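Endoglucanase FnCel5A (Fervidobacterium nodosum, PDB 3NCO) probably hydrolyses the beta-1,4-glucosidic bonds of cellulose as an endoglucanase of glycosyl hydrolase family 5. Local coordinates at residues L30-P33 with S37-V40; A66-S69 with E75-K78; E107-P112 with P179-Y184. One frame throughout, in Å; residues are numbered along the deposited sequence.

Interaction 1 of 3, residues L30-P33 with S37-V40; sequences LEAP and SWGV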
loop_
_atom_site.group_PDB
_atom_site.type_symbol
_atom_site.label_atom_id
_atom_site.label_comp_id
_atom_site.label_asym_id
_atom_site.label_seq_id
_atom_site.Cartn_x
_atom_site.Cartn_y
_atom_site.Cartn_z
ATOM N N LEU A 30 -2.405 0.660 12.553
ATOM C CA LEU A 30 -1.055 0.469 13.071
ATOM C C LEU A 30 -0.075 1.541 12.576
ATOM O O LEU A 30 1.081 1.526 13.052
ATOM C CB LEU A 30 -0.487 -0.895 12.681
ATOM C CG LEU A 30 -1.094 -2.012 13.550
ATOM C CD1 LEU A 30 -1.020 -3.383 12.799
ATOM C CD2 LEU A 30 -0.441 -2.074 14.979
ATOM N N GLU A 31 -0.465 2.385 11.633
ATOM C CA GLU A 31 0.408 3.519 11.243
ATOM C C GLU A 31 0.084 4.805 12.009
ATOM O O GLU A 31 0.707 5.853 11.742
ATOM C CB GLU A 31 0.494 3.806 9.698
ATOM C CG GLU A 31 -0.686 4.571 9.102
ATOM C CD GLU A 31 -1.990 3.829 8.991
ATOM O OE1 GLU A 31 -2.282 2.867 9.738
ATOM O OE2 GLU A 31 -2.804 4.234 8.127
ATOM N N ALA A 32 -0.941 4.750 12.882
ATOM C CA ALA A 32 -1.148 5.828 13.862
ATOM C C ALA A 32 0.007 5.833 14.843
ATOM O O ALA A 32 0.782 4.901 14.897
ATOM C CB ALA A 32 -2.524 5.665 14.533
ATOM N N PRO A 33 0.201 6.918 15.612
ATOM C CA PRO A 33 1.313 6.837 16.570
ATOM C C PRO A 33 1.156 5.679 17.565
ATOM O O PRO A 33 2.145 5.064 18.004
ATOM C CB PRO A 33 1.236 8.179 17.319
ATOM C CG PRO A 33 0.490 9.108 16.369
ATOM C CD PRO A 33 -0.495 8.217 15.632
ATOM N N SER A 37 -5.404 5.475 18.143
ATOM C CA SER A 37 -5.448 6.908 18.415
ATOM C C SER A 37 -6.045 7.774 17.276
ATOM O O SER A 37 -6.321 8.980 17.495
ATOM C CB SER A 37 -4.060 7.392 18.844
ATOM O OG SER A 37 -3.165 7.360 17.748
ATOM N N TRP A 38 -6.235 7.175 16.104
ATOM C CA TRP A 38 -6.903 7.819 15.001
ATOM C C TRP A 38 -8.308 7.273 14.844
ATOM O O TRP A 38 -8.993 7.614 13.880
ATOM C CB TRP A 38 -6.094 7.634 13.699
ATOM C CG TRP A 38 -4.770 8.406 13.672
ATOM C CD1 TRP A 38 -4.335 9.367 14.567
ATOM C CD2 TRP A 38 -3.781 8.356 12.643
ATOM N NE1 TRP A 38 -3.107 9.894 14.166
ATOM C CE2 TRP A 38 -2.755 9.291 12.985
ATOM C CE3 TRP A 38 -3.648 7.614 11.462
ATOM C CZ2 TRP A 38 -1.613 9.483 12.189
ATOM C CZ3 TRP A 38 -2.522 7.841 10.658
ATOM C CH2 TRP A 38 -1.516 8.750 11.042
ATOM N N GLY A 39 -8.755 6.464 15.799
ATOM C CA GLY A 39 -10.136 5.991 15.797
ATOM C C GLY A 39 -10.351 4.628 15.149
ATOM O O GLY A 39 -11.499 4.187 15.008
ATOM N N VAL A 40 -9.267 3.984 14.747
ATOM C CA VAL A 40 -9.369 2.645 14.164
ATOM C C VAL A 40 -8.514 1.671 14.938
ATOM O O VAL A 40 -7.354 1.955 15.276
ATOM C CB VAL A 40 -8.936 2.635 12.713
ATOM C CG1 VAL A 40 -9.193 1.254 12.102
ATOM C CG2 VAL A 40 -9.708 3.690 11.919
#
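Trp38 lays its indole against Ala32 and Pro33, and the contact can be followed outward along that side chain. Its CB comes within 4.2 Å of Ala32 CB. With CG beside the backbone N and anti to the carbonyl carbon (chi1 -69°), the ring is directed at the 30-33 backbone. At the ring junction, Trp38 CD2 lies 3.5 Å from Ala32 CB, which rests over one face. On the pyrrole part, Trp38 NE1 is 3.4 Å from Pro33 CD, a van der Waals approach rather than a hydrogen bond. Beyond this, the six-membered ring takes a CH-pi contact: Ala32 CA stands 3.7 Å from the centroid of that Trp38 ring, only 5° off the ring normal. At the far end, Trp38 CH2 approaches Glu31 O to 3.7 Å, an oxygen that accepts a hydrogen bond from Arg63 NE. The Glu31 carboxylate turns instead to the backbone N atoms of Asn28 and Ala29, while Ser37 OG, 3.5 Å from Pro33 CD, is bonded to Val34 O. Both segments belong to the loop between strand 22-25 and helix 44-53, a beta-to-alpha connection of the TIM barrel, and Gly39 O is hydrogen-bonded to Arg304 NH2.

Interaction 2 of 3, residues A66-S69 with E75-K78; sequences AHIS and EIDK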
loop_
_atom_site.group_PDB
_atom_site.type_symbol
_atom_site.label_atom_id
_atom_site.label_comp_id
_atom_site.label_asym_id
_atom_site.label_seq_id
_atom_site.Cartn_x
_atom_site.Cartn_y
_atom_site.Cartn_z
ATOM N N ALA A 66 7.609 4.216 15.528
ATOM C CA ALA A 66 7.014 4.699 16.800
ATOM C C ALA A 66 7.147 3.679 17.951
ATOM O O ALA A 66 6.587 3.897 19.056
ATOM C CB ALA A 66 5.568 5.071 16.584
ATOM N N HIS A 67 7.906 2.596 17.733
ATOM C CA HIS A 67 7.906 1.481 18.684
ATOM C C HIS A 67 9.267 0.828 18.729
ATOM O O HIS A 67 9.376 -0.403 18.746
ATOM C CB HIS A 67 6.856 0.450 18.262
ATOM C CG HIS A 67 5.460 0.997 18.242
ATOM N ND1 HIS A 67 4.789 1.365 17.096
ATOM C CD2 HIS A 67 4.607 1.235 19.265
ATOM C CE1 HIS A 67 3.580 1.807 17.407
ATOM N NE2 HIS A 67 3.451 1.744 18.722
ATOM N N ILE A 68 10.312 1.651 18.725
ATOM C CA ILE A 68 11.668 1.118 18.799
ATOM C C ILE A 68 12.439 1.843 19.860
ATOM O O ILE A 68 12.082 2.975 20.215
ATOM C CB ILE A 68 12.461 1.328 17.471
ATOM C CG1 ILE A 68 12.310 2.780 16.949
ATOM C CG2 ILE A 68 12.018 0.330 16.405
ATOM C CD1 ILE A 68 13.269 3.137 15.767
ATOM N N SER A 69 13.501 1.181 20.303
ATOM C CA SER A 69 14.473 1.754 21.221
ATOM C C SER A 69 15.099 3.005 20.618
ATOM O O SER A 69 15.233 3.149 19.404
ATOM C CB SER A 69 15.547 0.726 21.546
ATOM O OG SER A 69 16.515 1.290 22.417
ATOM N N GLU A 75 15.960 -1.765 18.885
ATOM C CA GLU A 75 15.111 -2.928 19.111
ATOM C C GLU A 75 13.651 -2.522 19.061
ATOM O O GLU A 75 13.255 -1.569 19.715
ATOM C CB GLU A 75 15.372 -3.541 20.486
ATOM C CG GLU A 75 15.551 -5.011 20.429
ATOM C CD GLU A 75 16.972 -5.346 19.973
ATOM O OE1 GLU A 75 17.175 -5.630 18.765
ATOM O OE2 GLU A 75 17.896 -5.317 20.838
ATOM N N ILE A 76 12.851 -3.276 18.309
ATOM C CA ILE A 76 11.419 -3.088 18.309
ATOM C C ILE A 76 10.851 -3.560 19.675
ATOM O O ILE A 76 11.184 -4.656 20.169
ATOM C CB ILE A 76 10.782 -3.916 17.186
ATOM C CG1 ILE A 76 11.355 -3.483 15.825
ATOM C CG2 ILE A 76 9.272 -3.786 17.249
ATOM C CD1 ILE A 76 10.882 -4.404 14.660
ATOM N N ASP A 77 9.989 -2.720 20.244
ATOM C CA ASP A 77 9.239 -3.102 21.445
ATOM C C ASP A 77 8.542 -4.472 21.273
ATOM O O ASP A 77 7.748 -4.684 20.336
ATOM C CB ASP A 77 8.220 -2.026 21.828
ATOM C CG ASP A 77 8.881 -0.661 22.140
ATOM O OD1 ASP A 77 10.062 -0.600 22.624
ATOM O OD2 ASP A 77 8.194 0.353 21.938
ATOM N N LYS A 78 8.785 -5.373 22.225
ATOM C CA LYS A 78 8.222 -6.730 22.143
ATOM C C LYS A 78 6.679 -6.749 21.997
ATOM O O LYS A 78 6.100 -7.472 21.161
ATOM C CB LYS A 78 8.659 -7.577 23.344
ATOM C CG LYS A 78 7.955 -8.928 23.353
ATOM C CD LYS A 78 8.568 -9.870 24.390
ATOM C CE LYS A 78 8.087 -11.344 24.200
ATOM N NZ LYS A 78 6.610 -11.569 24.319
HETATM O O HOH W 1 9.201 3.018 21.681
#
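Two backbone hydrogen bonds join His67-Ser69 to Glu75-Asp77 around a single beta bridge, Ile68 with Ile76. Asp77 N donates to His67 O over 2.8 Å at an N-H...O angle of 164°. In the reverse direction Ser69 N donates to Glu75 O, also over 2.8 Å, at 158°. The two segments run antiparallel, and Ile68 and Ile76 form a non-hydrogen-bonded pair whose CA atoms are 4.2 Å apart. Each carbonyl also receives a CA-H...O contact, His67 O from Ile76 CA at 3.4 Å and Glu75 O from Ile68 CA at 3.3 Å.

Among the side chains, Ile68 CG2 meets Ile76 CG1 at 3.9 Å; both branches stand beside their own backbone N, anti to the carbonyl carbon, and this brings them together on one side of the bridge. The Asp77 carboxylate lies over the His67 peptide instead, with Asp77 OD2 3.4 Å from His67 C. A water lies within hydrogen-bonding distance of both Ile68 O and Asp77 OD2 and can bridge the segments there.

Further out, the two isoleucines pack on helix 112-130 through Val118 and Val126, and Gln125 of that helix accepts a bond from Ile76 N. The His67 ring stacks with Phe80, while its ND1 is bonded to Arg63 O. This isolated bridge closes a beta-to-alpha loop of the TIM barrel, between strand 57-60 and helix 78-93; Asp77 occupies that helix's N-cap position without making a side-chain capping bond.

The cross-segment grip is therefore chiefly a matter of peptide groups. Asp77 OD2 lies 3.5 Å from His67 O, an acceptor-acceptor approach that would be mildly unfavourable electrostatically; the water could lessen the charge on the carboxylate if it donates there.

Interaction 3 of 3, residues E107-P112 with P179-Y184; sequences ELYQAP and PNWSNY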
loop_
_atom_site.group_PDB
_atom_site.type_symbol
_atom_site.label_atom_id
_atom_site.label_comp_id
_atom_site.label_asym_id
_atom_site.label_seq_id
_atom_site.Cartn_x
_atom_site.Cartn_y
_atom_site.Cartn_z
ATOM N N GLU A 107 10.793 11.173 10.400
ATOM C CA GLU A 107 12.215 11.543 10.395
ATOM C C GLU A 107 12.959 11.073 9.134
ATOM O O GLU A 107 13.892 11.722 8.650
ATOM C CB GLU A 107 12.917 10.967 11.628
ATOM C CG GLU A 107 12.281 11.470 12.940
ATOM C CD GLU A 107 11.126 10.596 13.520
ATOM O OE1 GLU A 107 10.410 9.765 12.857
ATOM O OE2 GLU A 107 10.929 10.755 14.742
ATOM N N LEU A 108 12.535 9.930 8.604
ATOM C CA LEU A 108 13.097 9.445 7.330
ATOM C C LEU A 108 12.851 10.417 6.160
ATOM O O LEU A 108 13.741 10.640 5.287
ATOM C CB LEU A 108 12.528 8.030 7.019
ATOM C CG LEU A 108 13.075 7.366 5.752
ATOM C CD1 LEU A 108 14.556 7.235 5.851
ATOM C CD2 LEU A 108 12.423 5.971 5.625
ATOM N N TYR A 109 11.649 11.002 6.132
ATOM C CA TYR A 109 11.341 11.977 5.114
ATOM C C TYR A 109 12.208 13.198 5.230
ATOM O O TYR A 109 12.551 13.849 4.228
ATOM C CB TYR A 109 9.885 12.401 5.237
ATOM C CG TYR A 109 8.865 11.419 4.713
ATOM C CD1 TYR A 109 8.869 11.052 3.409
ATOM C CD2 TYR A 109 7.906 10.825 5.560
ATOM C CE1 TYR A 109 7.916 10.190 2.883
ATOM C CE2 TYR A 109 6.939 9.927 5.057
ATOM C CZ TYR A 109 6.955 9.620 3.704
ATOM O OH TYR A 109 5.986 8.742 3.188
ATOM N N GLN A 110 12.596 13.542 6.444
ATOM C CA GLN A 110 13.364 14.786 6.666
ATOM C C GLN A 110 14.874 14.643 6.627
ATOM O O GLN A 110 15.572 15.515 6.124
ATOM C CB GLN A 110 12.990 15.426 8.025
ATOM C CG GLN A 110 13.761 16.722 8.368
ATOM C CD GLN A 110 13.391 17.935 7.457
ATOM O OE1 GLN A 110 12.344 17.938 6.786
ATOM N NE2 GLN A 110 14.257 18.953 7.442
ATOM N N ALA A 111 15.375 13.542 7.167
ATOM C CA ALA A 111 16.833 13.318 7.237
ATOM C C ALA A 111 17.165 11.877 6.894
ATOM O O ALA A 111 17.541 11.092 7.796
ATOM C CB ALA A 111 17.391 13.713 8.575
ATOM N N PRO A 112 17.000 11.509 5.608
ATOM C CA PRO A 112 17.200 10.082 5.256
ATOM C C PRO A 112 18.640 9.608 5.472
ATOM O O PRO A 112 18.837 8.399 5.704
ATOM C CB PRO A 112 16.836 10.024 3.753
ATOM C CG PRO A 112 17.036 11.484 3.266
ATOM C CD PRO A 112 16.553 12.308 4.440
ATOM N N PRO A 179 8.945 6.507 -5.924
ATOM C CA PRO A 179 9.266 7.655 -5.040
ATOM C C PRO A 179 8.312 8.831 -5.314
ATOM O O PRO A 179 7.296 8.654 -6.015
ATOM C CB PRO A 179 10.729 7.970 -5.354
ATOM C CG PRO A 179 10.877 7.531 -6.816
ATOM C CD PRO A 179 9.869 6.416 -7.087
ATOM N N ASN A 180 8.594 10.000 -4.698
ATOM C CA ASN A 180 7.724 11.185 -4.815
ATOM C C ASN A 180 6.252 10.850 -4.557
ATOM O O ASN A 180 5.356 11.078 -5.384
ATOM C CB ASN A 180 7.910 11.890 -6.157
ATOM C CG ASN A 180 7.791 13.395 -6.031
ATOM O OD1 ASN A 180 8.798 14.109 -5.978
ATOM N ND2 ASN A 180 6.554 13.888 -5.992
ATOM N N TRP A 181 6.026 10.317 -3.363
ATOM C CA TRP A 181 4.666 9.922 -2.925
ATOM C C TRP A 181 4.072 8.776 -3.737
ATOM O O TRP A 181 2.835 8.571 -3.684
ATOM C CB TRP A 181 3.694 11.110 -2.995
ATOM C CG TRP A 181 4.180 12.264 -2.295
ATOM C CD1 TRP A 181 4.619 13.465 -2.842
ATOM C CD2 TRP A 181 4.286 12.398 -0.899
ATOM N NE1 TRP A 181 4.983 14.316 -1.849
ATOM C CE2 TRP A 181 4.788 13.700 -0.642
ATOM C CE3 TRP A 181 3.986 11.570 0.168
ATOM C CZ2 TRP A 181 5.016 14.167 0.639
ATOM C CZ3 TRP A 181 4.222 12.034 1.461
ATOM C CH2 TRP A 181 4.713 13.326 1.682
ATOM N N SER A 182 4.904 8.076 -4.525
ATOM C CA SER A 182 4.412 6.945 -5.324
ATOM C C SER A 182 3.416 7.395 -6.433
ATOM O O SER A 182 2.612 6.608 -6.951
ATOM C CB SER A 182 3.952 5.803 -4.364
ATOM O OG SER A 182 5.046 5.558 -3.438
ATOM N N ASN A 183 3.583 8.641 -6.856
ATOM C CA ASN A 183 2.770 9.162 -7.954
ATOM C C ASN A 183 3.223 8.503 -9.274
ATOM O O ASN A 183 4.439 8.292 -9.495
ATOM C CB ASN A 183 2.929 10.674 -8.015
ATOM C CG ASN A 183 2.225 11.291 -9.226
ATOM O OD1 ASN A 183 2.748 11.265 -10.345
ATOM N ND2 ASN A 183 1.044 11.843 -8.992
ATOM N N TYR A 184 2.239 8.112 -10.089
ATOM C CA TYR A 184 2.456 7.285 -11.291
ATOM C C TYR A 184 3.571 7.846 -12.171
ATOM O O TYR A 184 4.332 7.072 -12.755
ATOM C CB TYR A 184 1.133 7.130 -12.106
ATOM C CG TYR A 184 0.899 8.349 -12.942
ATOM C CD1 TYR A 184 1.403 8.420 -14.243
ATOM C CD2 TYR A 184 0.289 9.479 -12.398
ATOM C CE1 TYR A 184 1.281 9.566 -14.997
ATOM C CE2 TYR A 184 0.177 10.681 -13.164
ATOM C CZ TYR A 184 0.672 10.683 -14.473
ATOM O OH TYR A 184 0.609 11.843 -15.219
#
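The ring of Tyr109 and the six-membered ring of Trp181 approach obliquely, with their centroids 5.6 Å apart and their planes 32° apart. The closest atoms are Tyr109 OH and Trp181 CZ3, at 4.1 Å, followed by Tyr109 CZ and the same Trp181 CZ3 at 4.3 Å. Around this pair, Phe142 meets the Tyr109 ring with the planes at about 55°, and Trp181 also touches Glu144 and Ala146. The first torsions bring the rings together from separate backbones: each CG lies beside its backbone N, and the nearest CA atoms of the two segments, those of Tyr109 and Asn180, remain 10.6 Å apart.

Tyr109 belongs to helix 106-110, whereas Trp181 sits in the loop between strands 174-177 and 198-204. Residues of the loop after strand 137-140 connect both: Asn148 makes a backbone bond with Tyr109, and Pro145 makes one with Trp181. That loop carries the Asn-Glu-Pro sequence characteristic of family 5, consistent with a place at the active-site end of the barrel.

No hydrogen bond crosses between the two segments. Tyr109 OH is hydrogen-bonded to Glu144 O, which helps hold the phenol in place. The 4.1 Å approach and the 66 Å² buried mark the ring contact as a loose dispersion contact.

In the fold
All three contacts belong to loops or short helices that follow strands of one eight-stranded parallel barrel. Along the chain they come in series: interaction 1 after strand 22-25, interaction 2 after strand 57-60, and interaction 3 joining what follows strand 97-101 to the loop after strand 174-177. The first two are local closures within single loops, whereas interaction 3 spans 66 intervening residues. The centres of interactions 1 and 2 are about 17 Å apart, yet they touch, with Pro33 O 3.6 Å from His67 CE1. Interaction 3 touches neither, at about 21 and 22 Å between centres. They follow four barrel strands and so lie on the barrel's C-terminal side, where TIM-barrel glycosidases carry their active site.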